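Local coordinates for SAM-dependent O-methyltransferase (Thermotoga maritima, PDB 1O54), which probably transfers a methyl group from S-adenosyl-L-methionine to N1 of adenosine 58 in tRNA, working as a homotetramer built as a dimer of dimers, at residues 103-108 with 127-132; 116-119 with 125-128; 224-227 with 233-236. One frame throughout, in Å; residues are numbered along the deposited sequence.

Contact 1: 103-108 with 127-132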
ATOM      1  N   PHE A 103      -6.293  15.768  -4.863  1.00 24.84           N
ATOM      2  CA  PHE A 103      -7.381  14.998  -4.306  1.00 24.20           C
ATOM      3  C   PHE A 103      -8.241  15.857  -3.370  1.00 23.51           C
ATOM      4  O   PHE A 103      -9.491  15.838  -3.443  1.00 22.30           O
ATOM      5  CB  PHE A 103      -6.803  13.789  -3.591  1.00 24.70           C
ATOM      6  CG  PHE A 103      -7.843  12.934  -2.904  1.00 24.84           C
ATOM      7  CD1 PHE A 103      -8.718  12.134  -3.631  1.00 26.94           C
ATOM      8  CD2 PHE A 103      -7.901  12.896  -1.523  1.00 25.35           C
ATOM      9  CE1 PHE A 103      -9.662  11.332  -2.975  1.00 30.03           C
ATOM     10  CE2 PHE A 103      -8.797  12.094  -0.881  1.00 26.67           C
ATOM     11  CZ  PHE A 103      -9.679  11.308  -1.602  1.00 26.55           C
ATOM     12  N   ILE A 104      -7.576  16.605  -2.498  1.00 22.98           N
ATOM     13  CA  ILE A 104      -8.304  17.442  -1.548  1.00 23.10           C
ATOM     14  C   ILE A 104      -9.152  18.471  -2.278  1.00 21.88           C
ATOM     15  O   ILE A 104     -10.316  18.663  -1.943  1.00 22.14           O
ATOM     16  CB  ILE A 104      -7.332  18.128  -0.613  1.00 23.23           C
ATOM     17  CG1 ILE A 104      -6.706  17.091   0.336  1.00 23.80           C
ATOM     18  CG2 ILE A 104      -8.024  19.244   0.120  1.00 23.85           C
ATOM     19  CD1 ILE A 104      -5.514  17.608   1.028  1.00 24.87           C
ATOM     20  N   ALA A 105      -8.608  19.093  -3.320  1.00 22.83           N
ATOM     21  CA  ALA A 105      -9.361  20.114  -4.070  1.00 23.57           C
ATOM     22  C   ALA A 105     -10.609  19.486  -4.764  1.00 23.49           C
ATOM     23  O   ALA A 105     -11.685  20.087  -4.794  1.00 25.12           O
ATOM     24  CB  ALA A 105      -8.458  20.832  -5.056  1.00 23.84           C
ATOM     25  N   MET A 106     -10.495  18.261  -5.265  1.00 23.14           N
ATOM     26  CA  MET A 106     -11.623  17.614  -5.866  1.00 24.28           C
ATOM     27  C   MET A 106     -12.623  17.207  -4.811  1.00 23.32           C
ATOM     28  O   MET A 106     -13.820  17.349  -5.028  1.00 22.81           O
ATOM     29  CB  MET A 106     -11.219  16.425  -6.719  1.00 26.22           C
ATOM     30  CG  MET A 106     -12.373  15.988  -7.653  1.00 30.62           C
ATOM     31  SD  MET A 106     -11.861  14.718  -8.792  1.00 36.79           S
ATOM     32  CE  MET A 106     -13.452  14.376  -9.691  1.00 37.93           C
ATOM     33  N   MET A 107     -12.149  16.690  -3.679  1.00 23.03           N
ATOM     34  CA  MET A 107     -13.072  16.284  -2.578  1.00 22.69           C
ATOM     35  C   MET A 107     -13.870  17.485  -2.030  1.00 24.12           C
ATOM     36  O   MET A 107     -15.063  17.315  -1.667  1.00 23.28           O
ATOM     37  CB  MET A 107     -12.338  15.584  -1.443  1.00 22.93           C
ATOM     38  CG  MET A 107     -11.792  14.203  -1.842  1.00 22.79           C
ATOM     39  SD  MET A 107     -13.066  12.952  -1.788  1.00 26.19           S
ATOM     40  CE  MET A 107     -12.964  12.563   0.045  1.00 30.04           C
ATOM     41  N   LEU A 108     -13.205  18.651  -1.979  1.00 23.58           N
ATOM     42  CA  LEU A 108     -13.836  19.947  -1.619  1.00 23.16           C
ATOM     43  C   LEU A 108     -14.736  20.545  -2.725  1.00 23.27           C
ATOM     44  O   LEU A 108     -15.429  21.565  -2.499  1.00 24.04           O
ATOM     45  CB  LEU A 108     -12.771  20.962  -1.221  1.00 22.65           C
ATOM     46  CG  LEU A 108     -12.023  20.699   0.081  1.00 23.97           C
ATOM     47  CD1 LEU A 108     -11.006  21.746   0.358  1.00 25.12           C
ATOM     48  CD2 LEU A 108     -12.995  20.592   1.280  1.00 26.02           C
ATOM     49  N   CYS A 127      -2.526  26.563  -1.723  1.00 23.44           N
ATOM     50  CA  CYS A 127      -3.198  27.811  -2.144  1.00 23.54           C
ATOM     51  C   CYS A 127      -3.301  27.914  -3.669  1.00 23.14           C
ATOM     52  O   CYS A 127      -4.377  28.189  -4.236  1.00 22.48           O
ATOM     53  CB  CYS A 127      -2.530  29.031  -1.546  1.00 25.17           C
ATOM     54  SG  CYS A 127      -3.647  30.447  -1.686  1.00 27.54           S
ATOM     55  N   ALA A 128      -2.197  27.610  -4.335  1.00 22.29           N
ATOM     56  CA  ALA A 128      -2.174  27.623  -5.792  1.00 23.07           C
ATOM     57  C   ALA A 128      -3.138  26.650  -6.425  1.00 22.66           C
ATOM     58  O   ALA A 128      -3.781  26.974  -7.440  1.00 22.91           O
ATOM     59  CB  ALA A 128      -0.741  27.345  -6.272  1.00 23.12           C
ATOM     60  N   VAL A 129      -3.221  25.442  -5.875  1.00 22.25           N
ATOM     61  CA  VAL A 129      -4.131  24.443  -6.397  1.00 22.78           C
ATOM     62  C   VAL A 129      -5.589  24.938  -6.284  1.00 23.21           C
ATOM     63  O   VAL A 129      -6.417  24.810  -7.220  1.00 22.83           O
ATOM     64  CB  VAL A 129      -3.954  23.090  -5.654  1.00 23.38           C
ATOM     65  CG1 VAL A 129      -5.013  22.101  -6.043  1.00 25.91           C
ATOM     66  CG2 VAL A 129      -2.561  22.553  -5.954  1.00 25.24           C
ATOM     67  N   LEU A 130      -5.918  25.492  -5.119  1.00 22.57           N
ATOM     68  CA  LEU A 130      -7.249  26.027  -4.877  1.00 23.01           C
ATOM     69  C   LEU A 130      -7.520  27.195  -5.834  1.00 22.90           C
ATOM     70  O   LEU A 130      -8.631  27.313  -6.350  1.00 23.09           O
ATOM     71  CB  LEU A 130      -7.357  26.484  -3.404  1.00 22.84           C
ATOM     72  CG  LEU A 130      -7.243  25.340  -2.366  1.00 23.88           C
ATOM     73  CD1 LEU A 130      -7.153  25.919  -0.941  1.00 25.16           C
ATOM     74  CD2 LEU A 130      -8.388  24.333  -2.478  1.00 25.91           C
ATOM     75  N   ALA A 131      -6.527  28.065  -6.007  1.00 22.99           N
ATOM     76  CA  ALA A 131      -6.663  29.243  -6.910  1.00 23.13           C
ATOM     77  C   ALA A 131      -6.973  28.794  -8.344  1.00 22.95           C
ATOM     78  O   ALA A 131      -7.823  29.377  -9.004  1.00 22.73           O
ATOM     79  CB  ALA A 131      -5.416  30.082  -6.896  1.00 24.31           C
ATOM     80  N   ARG A 132      -6.281  27.774  -8.840  1.00 22.12           N
ATOM     81  CA  ARG A 132      -6.579  27.270 -10.182  1.00 22.76           C
ATOM     82  C   ARG A 132      -8.020  26.798 -10.246  1.00 22.82           C
ATOM     83  O   ARG A 132      -8.740  27.089 -11.232  1.00 23.33           O
ATOM     84  CB  ARG A 132      -5.647  26.140 -10.572  1.00 22.49           C
ATOM     85  CG  ARG A 132      -4.301  26.611 -10.984  1.00 25.93           C
ATOM     86  CD  ARG A 132      -3.546  25.529 -11.693  1.00 27.07           C
ATOM     87  NE  ARG A 132      -2.384  26.066 -12.365  1.00 25.35           N
ATOM     88  CZ  ARG A 132      -1.492  25.294 -12.983  1.00 25.55           C
ATOM     89  NH1 ARG A 132      -1.655  23.995 -13.004  1.00 27.33           N
ATOM     90  NH2 ARG A 132      -0.470  25.846 -13.592  1.00 28.61           N
TER

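Contact 2: 116-119 with 125-128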
ATOM      1  N   ILE A 116     -13.429  30.337  -1.186  1.00 22.61           N
ATOM      2  CA  ILE A 116     -12.716  29.302  -0.453  1.00 22.12           C
ATOM      3  C   ILE A 116     -11.830  29.975   0.607  1.00 22.19           C
ATOM      4  O   ILE A 116     -11.151  30.957   0.290  1.00 23.40           O
ATOM      5  CB  ILE A 116     -11.775  28.543  -1.409  1.00 22.37           C
ATOM      6  CG1 ILE A 116     -12.538  27.915  -2.578  1.00 23.25           C
ATOM      7  CG2 ILE A 116     -10.958  27.507  -0.616  1.00 23.11           C
ATOM      8  CD1 ILE A 116     -13.498  26.880  -2.203  1.00 25.92           C
ATOM      9  N   ILE A 117     -11.815  29.448   1.824  1.00 21.60           N
ATOM     10  CA  ILE A 117     -10.867  29.899   2.856  1.00 21.96           C
ATOM     11  C   ILE A 117      -9.721  28.885   2.883  1.00 22.20           C
ATOM     12  O   ILE A 117      -9.955  27.679   2.894  1.00 22.56           O
ATOM     13  CB  ILE A 117     -11.552  30.039   4.223  1.00 21.69           C
ATOM     14  CG1 ILE A 117     -12.461  31.290   4.220  1.00 21.36           C
ATOM     15  CG2 ILE A 117     -10.563  30.102   5.369  1.00 23.77           C
ATOM     16  CD1 ILE A 117     -13.384  31.370   5.390  1.00 23.47           C
ATOM     17  N   ASP A 118      -8.502  29.391   2.961  1.00 22.80           N
ATOM     18  CA  ASP A 118      -7.294  28.570   3.080  1.00 22.94           C
ATOM     19  C   ASP A 118      -6.477  29.127   4.236  1.00 24.25           C
ATOM     20  O   ASP A 118      -6.172  30.309   4.277  1.00 24.12           O
ATOM     21  CB  ASP A 118      -6.508  28.702   1.783  1.00 23.26           C
ATOM     22  CG  ASP A 118      -5.215  27.917   1.783  1.00 26.67           C
ATOM     23  OD1 ASP A 118      -4.168  28.462   1.314  1.00 29.40           O
ATOM     24  OD2 ASP A 118      -5.139  26.766   2.257  1.00 25.53           O
ATOM     25  N   THR A 119      -6.121  28.292   5.204  1.00 24.01           N
ATOM     26  CA  THR A 119      -5.262  28.765   6.283  1.00 24.41           C
ATOM     27  C   THR A 119      -4.577  27.597   6.996  1.00 25.13           C
ATOM     28  O   THR A 119      -5.223  26.594   7.179  1.00 25.14           O
ATOM     29  CB  THR A 119      -6.091  29.579   7.279  1.00 25.33           C
ATOM     30  OG1 THR A 119      -5.225  30.268   8.210  1.00 26.11           O
ATOM     31  CG2 THR A 119      -7.039  28.741   8.131  1.00 26.31           C
ATOM     32  N   ALA A 125       1.655  26.496  -1.831  1.00 26.64           N
ATOM     33  CA  ALA A 125       1.512  25.353  -2.751  1.00 26.25           C
ATOM     34  C   ALA A 125       0.054  24.879  -2.843  1.00 26.45           C
ATOM     35  O   ALA A 125      -0.527  24.769  -3.945  1.00 27.48           O
ATOM     36  CB  ALA A 125       2.432  24.205  -2.349  1.00 26.06           C
ATOM     37  N   MET A 126      -0.581  24.613  -1.710  1.00 25.14           N
ATOM     38  CA  MET A 126      -1.990  24.206  -1.715  1.00 24.77           C
ATOM     39  C   MET A 126      -2.877  25.369  -2.190  1.00 23.17           C
ATOM     40  O   MET A 126      -3.860  25.176  -2.896  1.00 24.01           O
ATOM     41  CB  MET A 126      -2.420  23.760  -0.344  1.00 25.14           C
ATOM     42  CG  MET A 126      -3.864  23.524  -0.164  1.00 27.98           C
ATOM     43  SD  MET A 126      -4.292  22.022  -1.145  1.00 38.22           S
ATOM     44  CE  MET A 126      -5.959  21.960  -1.096  1.00 41.71           C
ATOM     45  N   CYS A 127      -2.526  26.563  -1.723  1.00 23.44           N
ATOM     46  CA  CYS A 127      -3.198  27.811  -2.144  1.00 23.54           C
ATOM     47  C   CYS A 127      -3.301  27.914  -3.669  1.00 23.14           C
ATOM     48  O   CYS A 127      -4.377  28.189  -4.236  1.00 22.48           O
ATOM     49  CB  CYS A 127      -2.530  29.031  -1.546  1.00 25.17           C
ATOM     50  SG  CYS A 127      -3.647  30.447  -1.686  1.00 27.54           S
ATOM     51  N   ALA A 128      -2.197  27.610  -4.335  1.00 22.29           N
ATOM     52  CA  ALA A 128      -2.174  27.623  -5.792  1.00 23.07           C
ATOM     53  C   ALA A 128      -3.138  26.650  -6.425  1.00 22.66           C
ATOM     54  O   ALA A 128      -3.781  26.974  -7.440  1.00 22.91           O
ATOM     55  CB  ALA A 128      -0.741  27.345  -6.272  1.00 23.12           C
TER

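Contact 3: 224-227 with 233-236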
ATOM      1  N   LYS A 224     -12.556  14.081  17.198  1.00 24.14           N
ATOM      2  CA  LYS A 224     -13.350  14.339  18.407  1.00 25.40           C
ATOM      3  C   LYS A 224     -14.033  15.701  18.305  1.00 25.76           C
ATOM      4  O   LYS A 224     -15.209  15.852  18.630  1.00 26.05           O
ATOM      5  CB  LYS A 224     -12.465  14.318  19.647  1.00 25.96           C
ATOM      6  CG  LYS A 224     -13.271  14.481  20.916  1.00 30.08           C
ATOM      7  CD  LYS A 224     -12.487  14.142  22.137  1.00 37.01           C
ATOM      8  CE  LYS A 224     -13.363  14.300  23.393  1.00 39.27           C
ATOM      9  NZ  LYS A 224     -14.428  13.220  23.486  1.00 41.95           N
ATOM     10  N   LYS A 225     -13.269  16.694  17.874  1.00 25.22           N
ATOM     11  CA  LYS A 225     -13.779  18.055  17.784  1.00 26.00           C
ATOM     12  C   LYS A 225     -14.860  18.192  16.695  1.00 25.68           C
ATOM     13  O   LYS A 225     -15.909  18.810  16.895  1.00 26.99           O
ATOM     14  CB  LYS A 225     -12.602  19.008  17.582  1.00 26.58           C
ATOM     15  CG  LYS A 225     -13.001  20.440  17.389  1.00 30.81           C
ATOM     16  CD  LYS A 225     -13.781  20.986  18.563  1.00 34.68           C
ATOM     17  CE  LYS A 225     -12.966  20.922  19.848  1.00 36.17           C
ATOM     18  N   LEU A 226     -14.629  17.576  15.547  1.00 25.16           N
ATOM     19  CA  LEU A 226     -15.630  17.552  14.481  1.00 25.13           C
ATOM     20  C   LEU A 226     -16.964  16.950  14.951  1.00 26.75           C
ATOM     21  O   LEU A 226     -18.052  17.438  14.597  1.00 27.43           O
ATOM     22  CB  LEU A 226     -15.111  16.769  13.249  1.00 25.18           C
ATOM     23  CG  LEU A 226     -14.034  17.483  12.431  1.00 25.86           C
ATOM     24  CD1 LEU A 226     -13.413  16.522  11.458  1.00 27.85           C
ATOM     25  CD2 LEU A 226     -14.576  18.676  11.639  1.00 26.42           C
ATOM     26  N   GLN A 227     -16.865  15.893  15.745  1.00 27.23           N
ATOM     27  CA  GLN A 227     -18.030  15.163  16.195  1.00 28.98           C
ATOM     28  C   GLN A 227     -18.818  15.940  17.238  1.00 29.29           C
ATOM     29  O   GLN A 227     -19.965  15.613  17.502  1.00 31.99           O
ATOM     30  CB  GLN A 227     -17.643  13.730  16.613  1.00 29.79           C
ATOM     31  CG  GLN A 227     -17.335  12.962  15.307  1.00 33.04           C
ATOM     32  CD  GLN A 227     -16.759  11.588  15.457  1.00 37.29           C
ATOM     33  OE1 GLN A 227     -16.544  11.126  16.568  1.00 40.86           O
ATOM     34  NE2 GLN A 227     -16.498  10.925  14.304  1.00 37.32           N
ATOM     35  N   ARG A 233     -20.909  13.226   7.097  1.00 23.22           N
ATOM     36  CA  ARG A 233     -20.058  12.685   6.024  1.00 24.42           C
ATOM     37  C   ARG A 233     -18.581  12.886   6.401  1.00 23.75           C
ATOM     38  O   ARG A 233     -17.749  13.285   5.581  1.00 23.51           O
ATOM     39  CB  ARG A 233     -20.400  13.319   4.667  1.00 25.02           C
ATOM     40  CG  ARG A 233     -21.834  13.067   4.204  1.00 29.41           C
ATOM     41  CD  ARG A 233     -22.112  13.668   2.824  1.00 33.82           C
ATOM     42  NE  ARG A 233     -21.753  12.750   1.757  1.00 37.61           N
ATOM     43  CZ  ARG A 233     -21.694  13.055   0.471  1.00 40.76           C
ATOM     44  NH1 ARG A 233     -21.959  14.271   0.041  1.00 44.89           N
ATOM     45  NH2 ARG A 233     -21.380  12.128  -0.398  1.00 41.92           N
ATOM     46  N   ILE A 234     -18.241  12.553   7.641  1.00 23.15           N
ATOM     47  CA  ILE A 234     -16.835  12.687   8.081  1.00 23.28           C
ATOM     48  C   ILE A 234     -16.077  11.483   7.562  1.00 23.20           C
ATOM     49  O   ILE A 234     -16.475  10.303   7.796  1.00 23.92           O
ATOM     50  CB  ILE A 234     -16.730  12.778   9.632  1.00 23.88           C
ATOM     51  CG1 ILE A 234     -17.432  14.027  10.131  1.00 25.82           C
ATOM     52  CG2 ILE A 234     -15.258  12.826  10.066  1.00 26.32           C
ATOM     53  CD1 ILE A 234     -17.711  14.027  11.579  1.00 29.16           C
ATOM     54  N   GLU A 235     -14.979  11.760   6.879  1.00 22.66           N
ATOM     55  CA  GLU A 235     -14.112  10.722   6.313  1.00 23.75           C
ATOM     56  C   GLU A 235     -12.641  11.027   6.553  1.00 22.82           C
ATOM     57  O   GLU A 235     -12.250  12.174   6.665  1.00 22.52           O
ATOM     58  CB  GLU A 235     -14.316  10.612   4.829  1.00 24.27           C
ATOM     59  CG  GLU A 235     -15.753  10.274   4.414  1.00 27.51           C
ATOM     60  CD  GLU A 235     -15.903   9.860   2.957  1.00 33.36           C
ATOM     61  OE1 GLU A 235     -14.958  10.004   2.135  1.00 32.90           O
ATOM     62  OE2 GLU A 235     -17.041   9.430   2.617  1.00 39.02           O
ATOM     63  N   VAL A 236     -11.853   9.964   6.656  1.00 22.21           N
ATOM     64  CA  VAL A 236     -10.411  10.077   6.837  1.00 21.98           C
ATOM     65  C   VAL A 236      -9.738   9.187   5.779  1.00 22.28           C
ATOM     66  O   VAL A 236     -10.056   7.995   5.684  1.00 22.59           O
ATOM     67  CB  VAL A 236      -9.996   9.609   8.253  1.00 21.32           C
ATOM     68  CG1 VAL A 236      -8.483   9.617   8.409  1.00 22.98           C
ATOM     69  CG2 VAL A 236     -10.665  10.405   9.340  1.00 22.48           C
TER

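Contact 1: 103-108 with 127-132
A small apolar helix-helix contact joins helix 98-107 to helix 125-134 in the buried part of the methyltransferase domain. Ala105 presents its methyl group to the second helix at the point where the backbones come nearest, its CA lying 6.3 Å from that of Leu130. Two branched side chains receive it. Val129 CG1 lies 3.8 Å from Ala105 CB; it is the branch set anti to the backbone N (chi1 172°), and this rotation turns it to the alanine. Leu130 takes part through the end of its chain, with CD2 4.3 Å from Ala105 CB, while the same side chain also packs on Ile116 of strand 115-119. Farther along, Leu108 CD1 approaches Leu130 CD2 more loosely, at 4.6 Å, just beyond the end of helix 98-107. Val129 additionally packs on Met106 of the second subunit, and, one turn on along helix 125-134, Arg132 forms a salt bridge with Asp109 of the second subunit, so the helix pair borders a subunit interface. Across the pair itself the interaction is entirely between methyl groups: shape rather than polarity decides the fit, and the short alanine side chain allows the backbones to come so close.

Contact 2: 116-119 with 125-128
The carboxylate of Asp118 is the flat group that meets helix 125-134, and its two oxygens have different neighbours. The setting is the first beta-alpha-beta unit of a Rossmann-like methyltransferase, strand 115-119 leading into helix 125-134 and on to strand 139-143. OD1 of Asp118 lies 3.3 Å from Cys127 CB, whereas OD2 is more loosely approached by Met126 CG, at 4.2 Å. Cysteine and methionine both sit on the same side of the carboxylate plane, and Leu130 CD1 covers that face as well; around the group, Asp118 also packs on Val140 and Phe186. The turn between strand and helix carries Gly120 and Gly122, consistent with the glycine-rich S-adenosyl-L-methionine loop of class I enzymes. The Asp118 side chain lies about 6 Å from that of Asp188 and about 8 Å from that of Glu144, both predicted to bind the cofactor. With CG anti to the backbone N (chi1 179°), the acid projects from the strand to the helix's first turn. Cys127 reaches on to Val140 and Ala142, and a chi1 of -164°, which points its sulfur away from its own amide nitrogen, leaves SG 3.6 Å from Asp118 OD1.

Contact 3: 224-227 with 233-236
Ile234, at the start of strand 234-245, packs against helix 216-228 through its terminal methyl: CD1 lies 4.1 Å from Leu226 CB and 3.9 Å from Gln227 CG. Neighbouring residues of the helix thus meet one and the same carbon. The isoleucine reaches them because its chain beyond CG1 is extended (chi2 164°), which carries CD1 away from the strand and out to the helix. The inner side is the more enclosed. There Leu226 is buried, packing on Ile265 and Ile196, while Ile234 rests on Leu223 of the helix and on Ala267 of the adjoining strand. The outer side is partly exposed, although Gln227 CG is slightly the nearer of the two helix carbons. Gln227 gives Ile234 its aliphatic stem, the two side chains passing at a slant, and its extended chain takes the amide beyond the isoleucine, where NE2 donates a hydrogen bond to the backbone O of Pro246 of the second subunit. Pro246 of that subunit also packs on Ile234, so this rim is partly closed by the neighbour. At the corner before the strand, Arg233 takes no part in the packing and forms salt bridges with Glu35 and Asp84 of the second subunit. Farther along, Val236 pairs in an antiparallel ladder with a strand of that chain, which carries the sheet across the interface. A helix laid over the antiparallel end of the central sheet, where strand 263-269 lies between 207-213 and 234-245, is typical of the class I methyltransferase fold.

Contacts 1 and 2 form one buried region, with centres about 7 Å apart and helix 125-134 common to both, whereas contact 3 is only partly buried and lies about 20 and 21 Å from them, centre to centre. The first two meet directly: Ile104 CG2 packs on Met126 CE at 3.6 Å. Helix 125-134 thus presents methyl groups to helix 98-107 and, on another side, receives a carboxylate from strand 115-119, near the predicted cofactor site. Contact 3 belongs to the far end of the same sheet, away from that site, and combines an apolar inside with an amide directed at a neighbouring subunit. Contacts 1 and 3 both reach the second subunit; contact 2 does not.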